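Local coordinates for fatty acid synthase 1, isoform A (Drosophila melanogaster, PDB 6FN6), which carries dehydratase, enoyl reductase and ketoreductase domains of a multifunctional synthase that probably builds long-chain saturated fatty acids from acetyl-CoA and malonyl-CoA, using NADPH, at residues Asp133-Leu138 with Met174-Gln179; Gln292-Asn297 with Leu440-Lys445; Val695-Val700 with His832-Asp837. All blocks are in the same frame, centred on the assembly; numbering follows the deposited sequence.

Contact 1. Residues Asp133-Leu138 with Met174-Gln179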
# COMPACT_ATOMS: atom_id res chain seq x y z
N ASP A 133 10.70 16.82 -39.03
CA ASP A 133 11.44 17.36 -37.89
C ASP A 133 11.22 16.51 -36.65
O ASP A 133 12.16 16.16 -35.95
CB ASP A 133 11.02 18.81 -37.61
CG ASP A 133 11.31 19.74 -38.77
OD1 ASP A 133 12.35 19.55 -39.44
OD2 ASP A 133 10.50 20.66 -39.00
N VAL A 134 9.95 16.20 -36.38
CA VAL A 134 9.57 15.44 -35.20
C VAL A 134 10.28 14.09 -35.17
O VAL A 134 10.84 13.71 -34.15
CB VAL A 134 8.04 15.26 -35.14
CG1 VAL A 134 7.66 14.19 -34.12
CG2 VAL A 134 7.37 16.58 -34.82
N TYR A 135 10.23 13.37 -36.28
CA TYR A 135 10.70 11.99 -36.28
C TYR A 135 12.21 11.91 -36.50
O TYR A 135 12.82 10.87 -36.26
CB TYR A 135 9.94 11.18 -37.34
CG TYR A 135 8.53 10.90 -36.89
CD1 TYR A 135 8.26 9.90 -35.96
CD2 TYR A 135 7.46 11.64 -37.38
CE1 TYR A 135 6.97 9.65 -35.53
CE2 TYR A 135 6.17 11.40 -36.96
CZ TYR A 135 5.93 10.40 -36.03
OH TYR A 135 4.64 10.15 -35.62
N LYS A 136 12.82 13.00 -36.95
CA LYS A 136 14.27 13.10 -36.92
C LYS A 136 14.72 13.16 -35.47
O LYS A 136 15.65 12.48 -35.06
CB LYS A 136 14.77 14.32 -37.70
CG LYS A 136 16.22 14.66 -37.41
CD LYS A 136 16.79 15.66 -38.40
CE LYS A 136 18.29 15.80 -38.19
NZ LYS A 136 18.88 16.92 -38.97
N GLU A 137 14.04 14.00 -34.69
CA GLU A 137 14.31 14.14 -33.26
C GLU A 137 14.19 12.79 -32.56
O GLU A 137 15.08 12.38 -31.82
CB GLU A 137 13.34 15.16 -32.63
CG GLU A 137 13.29 15.16 -31.11
CD GLU A 137 14.62 15.56 -30.48
OE1 GLU A 137 15.48 16.11 -31.21
OE2 GLU A 137 14.80 15.32 -29.27
N LEU A 138 13.08 12.10 -32.81
CA LEU A 138 12.80 10.83 -32.16
C LEU A 138 13.81 9.75 -32.56
O LEU A 138 14.23 8.95 -31.72
CB LEU A 138 11.38 10.36 -32.51
CG LEU A 138 10.24 11.25 -32.01
CD1 LEU A 138 8.91 10.75 -32.53
CD2 LEU A 138 10.22 11.32 -30.49
N MET A 174 -3.45 6.31 -30.89
CA MET A 174 -3.19 6.47 -29.47
C MET A 174 -1.69 6.43 -29.19
O MET A 174 -1.21 7.08 -28.27
CB MET A 174 -3.93 5.40 -28.65
CG MET A 174 -5.43 5.67 -28.52
SD MET A 174 -6.25 4.76 -27.19
CE MET A 174 -6.17 3.08 -27.82
N ASP A 175 -0.95 5.68 -30.00
CA ASP A 175 0.50 5.63 -29.85
C ASP A 175 1.13 7.00 -30.13
O ASP A 175 2.01 7.44 -29.40
CB ASP A 175 1.12 4.58 -30.78
CG ASP A 175 2.61 4.42 -30.57
OD1 ASP A 175 3.04 4.28 -29.41
OD2 ASP A 175 3.36 4.43 -31.57
N THR A 176 0.67 7.66 -31.19
CA THR A 176 1.21 8.98 -31.54
C THR A 176 0.94 9.99 -30.42
O THR A 176 1.66 10.97 -30.28
CB THR A 176 0.63 9.50 -32.87
OG1 THR A 176 -0.80 9.49 -32.82
CG2 THR A 176 1.11 8.65 -34.03
N MET A 177 -0.12 9.75 -29.64
CA MET A 177 -0.38 10.58 -28.47
C MET A 177 0.73 10.39 -27.43
O MET A 177 1.12 11.34 -26.75
CB MET A 177 -1.74 10.24 -27.85
CG MET A 177 -2.93 10.50 -28.77
SD MET A 177 -4.52 10.14 -27.99
CE MET A 177 -4.53 11.33 -26.66
N LEU A 178 1.22 9.16 -27.30
CA LEU A 178 2.32 8.89 -26.38
C LEU A 178 3.63 9.44 -26.93
O LEU A 178 4.46 9.96 -26.19
CB LEU A 178 2.46 7.38 -26.13
CG LEU A 178 1.21 6.64 -25.64
CD1 LEU A 178 1.57 5.22 -25.24
CD2 LEU A 178 0.55 7.38 -24.49
N GLN A 179 3.81 9.32 -28.24
CA GLN A 179 4.97 9.89 -28.90
C GLN A 179 5.01 11.39 -28.61
O GLN A 179 6.06 11.95 -28.29
CB GLN A 179 4.93 9.65 -30.41
CG GLN A 179 4.93 8.20 -30.82
CD GLN A 179 4.83 8.03 -32.33
OE1 GLN A 179 4.88 9.01 -33.07
NE2 GLN A 179 4.69 6.80 -32.78
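The phenol oxygen of Tyr-135 is held by two hydrogen bonds: its OH donates to OE1 of Gln-179 over 2.8 Å and accepts from the backbone N of Ile-152. Tyr-135, on helix 131-141, and Gln-179, on helix 170-183, lie in the predicted C-terminal hotdog of the dehydratase. The two short helical segments have axes 13.1 Å apart at closest approach and 69° between their directions, too far for their backbones to meet, and long side chains must span the gap. A tyrosine suits this task because its rigid ring carries a hydroxyl well away from the helix; a glutamine suits the other end because its amide both accepts and donates. Gln-179 CG lies opposite the carbonyl carbon (chi1 -61°) with the chain extended beyond it, which carries the amide out to the phenol. The carboxamide stands almost square to the ring, and OE1 of Gln-179 meets the ring's edge, 3.3 Å from Tyr-135 CE1. The hydroxyl lies in the carbonyl plane of the amide, at a C=O...O angle of 150°. Leu-138 adds an apolar neighbour, its CD1 4.4 Å from Gln-179 OE1. The methyl of Thr-176 faces the phenol, while its hydroxyl turns back to the carbonyl of Phe-173. Because the phenol donates, it needs the carbonyl oxygen and not the NH2, so Tyr-135 probably sets the flip of the amide as a second-shell residue. The one-turn spacing of Gln-179 from Asp-175, the predicted proton donor, matches the DxxxQ arrangement of double-hotdog dehydratases. NE2 of Gln-179 reaches OD2 of Asp-175 over 3.0 Å, though that oxygen is less surely placed, and also donates to the carbonyl O of Phe-149.

Contact 2. Residues Gln292-Asn297 with Leu440-Lys445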
# COMPACT_ATOMS: atom_id res chain seq x y z
N GLN A 292 49.29 -0.87 -49.98
CA GLN A 292 48.69 0.37 -50.46
C GLN A 292 49.21 0.73 -51.85
O GLN A 292 48.44 1.11 -52.73
CB GLN A 292 48.97 1.51 -49.49
CG GLN A 292 47.99 1.57 -48.33
CD GLN A 292 48.27 2.72 -47.39
OE1 GLN A 292 48.51 3.84 -47.82
NE2 GLN A 292 48.26 2.43 -46.09
N VAL A 293 50.53 0.63 -52.03
CA VAL A 293 51.14 0.95 -53.32
C VAL A 293 50.64 -0.01 -54.39
O VAL A 293 50.39 0.39 -55.53
CB VAL A 293 52.68 0.91 -53.21
CG1 VAL A 293 53.33 1.09 -54.59
CG2 VAL A 293 53.17 1.98 -52.25
N ILE A 294 50.48 -1.28 -54.03
CA ILE A 294 50.02 -2.30 -54.96
C ILE A 294 48.58 -2.00 -55.38
O ILE A 294 48.26 -2.03 -56.57
CB ILE A 294 50.14 -3.71 -54.36
CG1 ILE A 294 51.60 -4.03 -54.06
CG2 ILE A 294 49.56 -4.76 -55.30
CD1 ILE A 294 51.80 -5.24 -53.17
N ILE A 295 47.72 -1.73 -54.41
CA ILE A 295 46.33 -1.40 -54.69
C ILE A 295 46.29 -0.17 -55.58
O ILE A 295 45.56 -0.13 -56.57
CB ILE A 295 45.52 -1.19 -53.38
CG1 ILE A 295 45.41 -2.51 -52.61
CG2 ILE A 295 44.13 -0.63 -53.68
CD1 ILE A 295 44.86 -2.36 -51.20
N GLU A 296 47.08 0.83 -55.22
CA GLU A 296 47.15 2.08 -55.96
C GLU A 296 47.53 1.84 -57.43
O GLU A 296 47.12 2.60 -58.30
CB GLU A 296 48.15 3.03 -55.30
CG GLU A 296 48.05 4.48 -55.74
CD GLU A 296 48.85 5.41 -54.84
OE1 GLU A 296 48.26 6.38 -54.31
OE2 GLU A 296 50.07 5.19 -54.68
N ASN A 297 48.30 0.79 -57.68
CA ASN A 297 48.81 0.51 -59.02
C ASN A 297 48.27 -0.79 -59.60
O ASN A 297 48.98 -1.51 -60.29
CB ASN A 297 50.34 0.47 -59.00
CG ASN A 297 50.96 1.84 -58.80
OD1 ASN A 297 51.05 2.63 -59.74
ND2 ASN A 297 51.38 2.13 -57.57
N LEU A 440 62.40 -4.07 -46.00
CA LEU A 440 61.29 -4.55 -46.81
C LEU A 440 61.41 -3.96 -48.21
O LEU A 440 61.44 -2.74 -48.39
CB LEU A 440 59.94 -4.18 -46.18
CG LEU A 440 58.70 -4.83 -46.79
CD1 LEU A 440 58.70 -6.34 -46.57
CD2 LEU A 440 57.42 -4.21 -46.23
N VAL A 441 61.48 -4.83 -49.21
CA VAL A 441 61.70 -4.40 -50.59
C VAL A 441 60.48 -4.71 -51.44
O VAL A 441 60.02 -5.85 -51.50
CB VAL A 441 62.96 -5.06 -51.18
CG1 VAL A 441 63.23 -4.54 -52.58
CG2 VAL A 441 64.16 -4.83 -50.28
N LEU A 442 59.96 -3.69 -52.12
CA LEU A 442 58.89 -3.87 -53.09
C LEU A 442 59.48 -3.80 -54.50
O LEU A 442 60.02 -2.77 -54.90
CB LEU A 442 57.80 -2.81 -52.89
CG LEU A 442 56.53 -2.98 -53.73
CD1 LEU A 442 55.78 -4.24 -53.34
CD2 LEU A 442 55.64 -1.77 -53.60
N ALA A 443 59.37 -4.90 -55.24
CA ALA A 443 60.00 -5.00 -56.55
C ALA A 443 58.97 -5.16 -57.66
O ALA A 443 57.86 -5.64 -57.42
CB ALA A 443 60.99 -6.16 -56.58
N ARG A 444 59.36 -4.77 -58.87
CA ARG A 444 58.47 -4.78 -60.03
C ARG A 444 59.31 -4.74 -61.31
O ARG A 444 60.42 -4.21 -61.30
CB ARG A 444 57.53 -3.57 -59.97
CG ARG A 444 56.35 -3.62 -60.93
CD ARG A 444 55.67 -2.25 -61.02
NE ARG A 444 54.25 -2.33 -61.31
CZ ARG A 444 53.45 -1.28 -61.44
NH1 ARG A 444 53.94 -0.05 -61.33
NH2 ARG A 444 52.16 -1.44 -61.71
N LYS A 445 58.79 -5.31 -62.39
CA LYS A 445 59.46 -5.18 -63.69
C LYS A 445 59.35 -3.73 -64.16
O LYS A 445 58.28 -3.13 -64.07
CB LYS A 445 58.86 -6.13 -64.73
CG LYS A 445 59.31 -7.59 -64.59
CD LYS A 445 58.83 -8.43 -65.76
CE LYS A 445 59.93 -8.63 -66.80
NZ LYS A 445 61.03 -9.51 -66.31
O HOH W 1 50.82 1.00 -62.64
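Apolar contact joins the last turns of helix 279-296 to strand 438-445 through Leu-442, whose two methyls divide the work. CD2 of Leu-442 packs on CG1 of Val-293 at 3.8 Å, and its CD1 meets CD1 of Ile-294 at 4.1 Å. The forked end of a leucine suits a place facing two helix residues, and the branched valine and isoleucine offer methyls on the side facing it. With its CG anti to the backbone N (chi1 -173°), Leu-442 reaches out from the strand to both. Polar contact gathers where the helix ends. Arg-444, long enough to reach there from the strand, donates from NH2 to a water over 2.9 Å; that water makes a weak bond to OD1 of Asn-297, held also by the backbone N of Ile-541. Its NE and NH1 serve carbonyls of Asn-401 and Lys-538. Asn-297, the first residue to leave the helix, has an amide that can also donate, and its ND2 turns back to O of Val-293 over 2.9 Å. The helix thus covers a mixed sheet in which strand 438-445 runs antiparallel between 402-409 and 426-433, consistent with the Rossmann-like methyltransferase fold of the pseudo-methyltransferase domain in animal fatty acid synthases.

Contact 3. Residues Val695-Val700 with His832-Asp837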
# COMPACT_ATOMS: atom_id res chain seq x y z
N VAL A 695 21.86 8.68 8.33
CA VAL A 695 21.36 8.14 9.58
C VAL A 695 20.69 9.24 10.40
O VAL A 695 19.62 9.03 10.98
CB VAL A 695 22.50 7.47 10.38
CG1 VAL A 695 22.14 7.34 11.86
CG2 VAL A 695 22.81 6.10 9.81
N TYR A 696 21.31 10.41 10.43
CA TYR A 696 20.80 11.50 11.25
C TYR A 696 19.57 12.15 10.63
O TYR A 696 18.65 12.54 11.35
CB TYR A 696 21.89 12.55 11.46
CG TYR A 696 22.78 12.24 12.64
CD1 TYR A 696 22.33 12.41 13.95
CD2 TYR A 696 24.08 11.77 12.46
CE1 TYR A 696 23.14 12.13 15.03
CE2 TYR A 696 24.90 11.48 13.54
CZ TYR A 696 24.42 11.66 14.82
OH TYR A 696 25.22 11.38 15.90
N TYR A 697 19.53 12.24 9.31
CA TYR A 697 18.37 12.84 8.65
C TYR A 697 17.15 11.93 8.77
O TYR A 697 16.01 12.39 8.75
CB TYR A 697 18.66 13.12 7.17
CG TYR A 697 17.45 13.65 6.44
CD1 TYR A 697 16.95 14.92 6.73
CD2 TYR A 697 16.78 12.89 5.50
CE1 TYR A 697 15.84 15.41 6.08
CE2 TYR A 697 15.67 13.37 4.84
CZ TYR A 697 15.20 14.64 5.14
OH TYR A 697 14.09 15.13 4.50
N ALA A 698 17.41 10.63 8.89
CA ALA A 698 16.34 9.64 8.96
C ALA A 698 15.86 9.42 10.39
O ALA A 698 14.66 9.51 10.68
CB ALA A 698 16.80 8.32 8.35
N LEU A 699 16.80 9.13 11.29
CA LEU A 699 16.46 8.73 12.66
C LEU A 699 16.12 9.92 13.56
O LEU A 699 15.20 9.83 14.39
CB LEU A 699 17.61 7.94 13.28
CG LEU A 699 18.10 6.69 12.54
CD1 LEU A 699 19.06 5.91 13.42
CD2 LEU A 699 16.95 5.81 12.08
N VAL A 700 16.83 11.03 13.41
CA VAL A 700 16.68 12.16 14.32
C VAL A 700 15.71 13.20 13.77
O VAL A 700 14.79 13.62 14.46
CB VAL A 700 18.05 12.80 14.64
CG1 VAL A 700 17.88 14.04 15.51
CG2 VAL A 700 18.95 11.79 15.33
N HIS A 832 7.80 7.22 6.01
CA HIS A 832 8.69 8.27 5.53
C HIS A 832 9.55 7.83 4.36
O HIS A 832 10.42 6.97 4.51
CB HIS A 832 9.60 8.75 6.66
CG HIS A 832 8.88 9.53 7.72
ND1 HIS A 832 8.69 10.89 7.64
CD2 HIS A 832 8.31 9.13 8.88
CE1 HIS A 832 8.03 11.30 8.71
NE2 HIS A 832 7.79 10.25 9.48
N GLY A 833 9.31 8.43 3.20
CA GLY A 833 10.23 8.30 2.08
C GLY A 833 11.42 9.21 2.32
O GLY A 833 11.26 10.43 2.41
N ILE A 834 12.60 8.63 2.42
CA ILE A 834 13.79 9.38 2.79
C ILE A 834 14.81 9.38 1.66
O ILE A 834 15.46 8.36 1.39
CB ILE A 834 14.40 8.84 4.09
CG1 ILE A 834 13.43 9.06 5.25
CG2 ILE A 834 15.74 9.51 4.39
CD1 ILE A 834 13.65 8.13 6.40
N LEU A 835 14.95 10.52 1.00
CA LEU A 835 15.93 10.70 -0.05
C LEU A 835 16.94 11.77 0.35
O LEU A 835 16.62 12.96 0.37
CB LEU A 835 15.25 11.10 -1.37
CG LEU A 835 14.40 10.07 -2.11
CD1 LEU A 835 13.12 9.71 -1.35
CD2 LEU A 835 14.07 10.59 -3.50
N LEU A 836 18.16 11.34 0.66
CA LEU A 836 19.21 12.28 1.03
C LEU A 836 19.46 13.28 -0.09
O LEU A 836 19.75 14.45 0.18
CB LEU A 836 20.50 11.53 1.35
CG LEU A 836 21.72 12.40 1.69
CD1 LEU A 836 21.40 13.43 2.76
CD2 LEU A 836 22.89 11.54 2.12
N ASP A 837 19.33 12.83 -1.33
CA ASP A 837 19.52 13.70 -2.49
C ASP A 837 18.65 14.96 -2.38
O ASP A 837 19.11 16.06 -2.68
CB ASP A 837 19.20 12.96 -3.79
CG ASP A 837 20.18 11.84 -4.07
OD1 ASP A 837 21.32 11.89 -3.56
OD2 ASP A 837 19.82 10.90 -4.82
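In the enoyl reductase, a medium-chain dehydrogenase-type domain, Tyr-697 and Ala-698 of helix 689-702 pack on Ile-834, just past strand 830-833, the outermost of this chain's parallel nucleotide-binding-type sheet. Ile-834 uses two arms. Its CG2 comes up at the rim of the Tyr-697 ring, near the ring plane, 3.7 Å from CD2 and 3.9 Å from CE2. Its longer arm ends at CD1, which lies against CB of Ala-698 at 3.7 Å. The isoleucine torsion accounts for the split: with CG1 anti to the carbonyl carbon (chi1 -65°), the two branches diverge toward neighbouring residues of the helix. Alanine fits here because its single methyl lets the helix come close, the CA atoms of Ala-698 and Ile-834 being 6.7 Å apart. Cutting Ile-834 back to an alanine would remove both contacting methyls and is likely to open a gap between the helix and this segment, leaving the Tyr-697 edge and the Ala-698 methyl without their apolar partner. The phenol end is polar: Tyr-697 OH hydrogen-bonds to Arg-702 and to Asn-828 of the second subunit. Arg-702 also binds ND1 of His-832 and the carbonyl of Gly-833. Around this joint, Met-846 of helix 844-860 touches Tyr-697, Leu-807 of strand 804-808 touches Ile-834, and at His-832 strand 830-833 pairs antiparallel with a strand of the second subunit, carrying the sheet across the dimer interface.

The three contacts follow one another along the chain without overlap, and each belongs to a different part of the modifying region. Contact 1 lies in the predicted C-terminal hotdog of the dehydratase, contact 2 in a probable pseudo-methyltransferase domain, between helix 279-296 and its mixed sheet, and contact 3 in the enoyl reductase. They share no sheet or helix. The centres of contacts 1 and 3 are about 40 Å apart and those of contacts 1 and 2 about 55 Å, while contacts 2 and 3, about 73 Å apart between centres, lie on opposite sides of the chain's centre. Thus one contact borders a predicted active site, one is within a domain core and one lies beside the subunit interface.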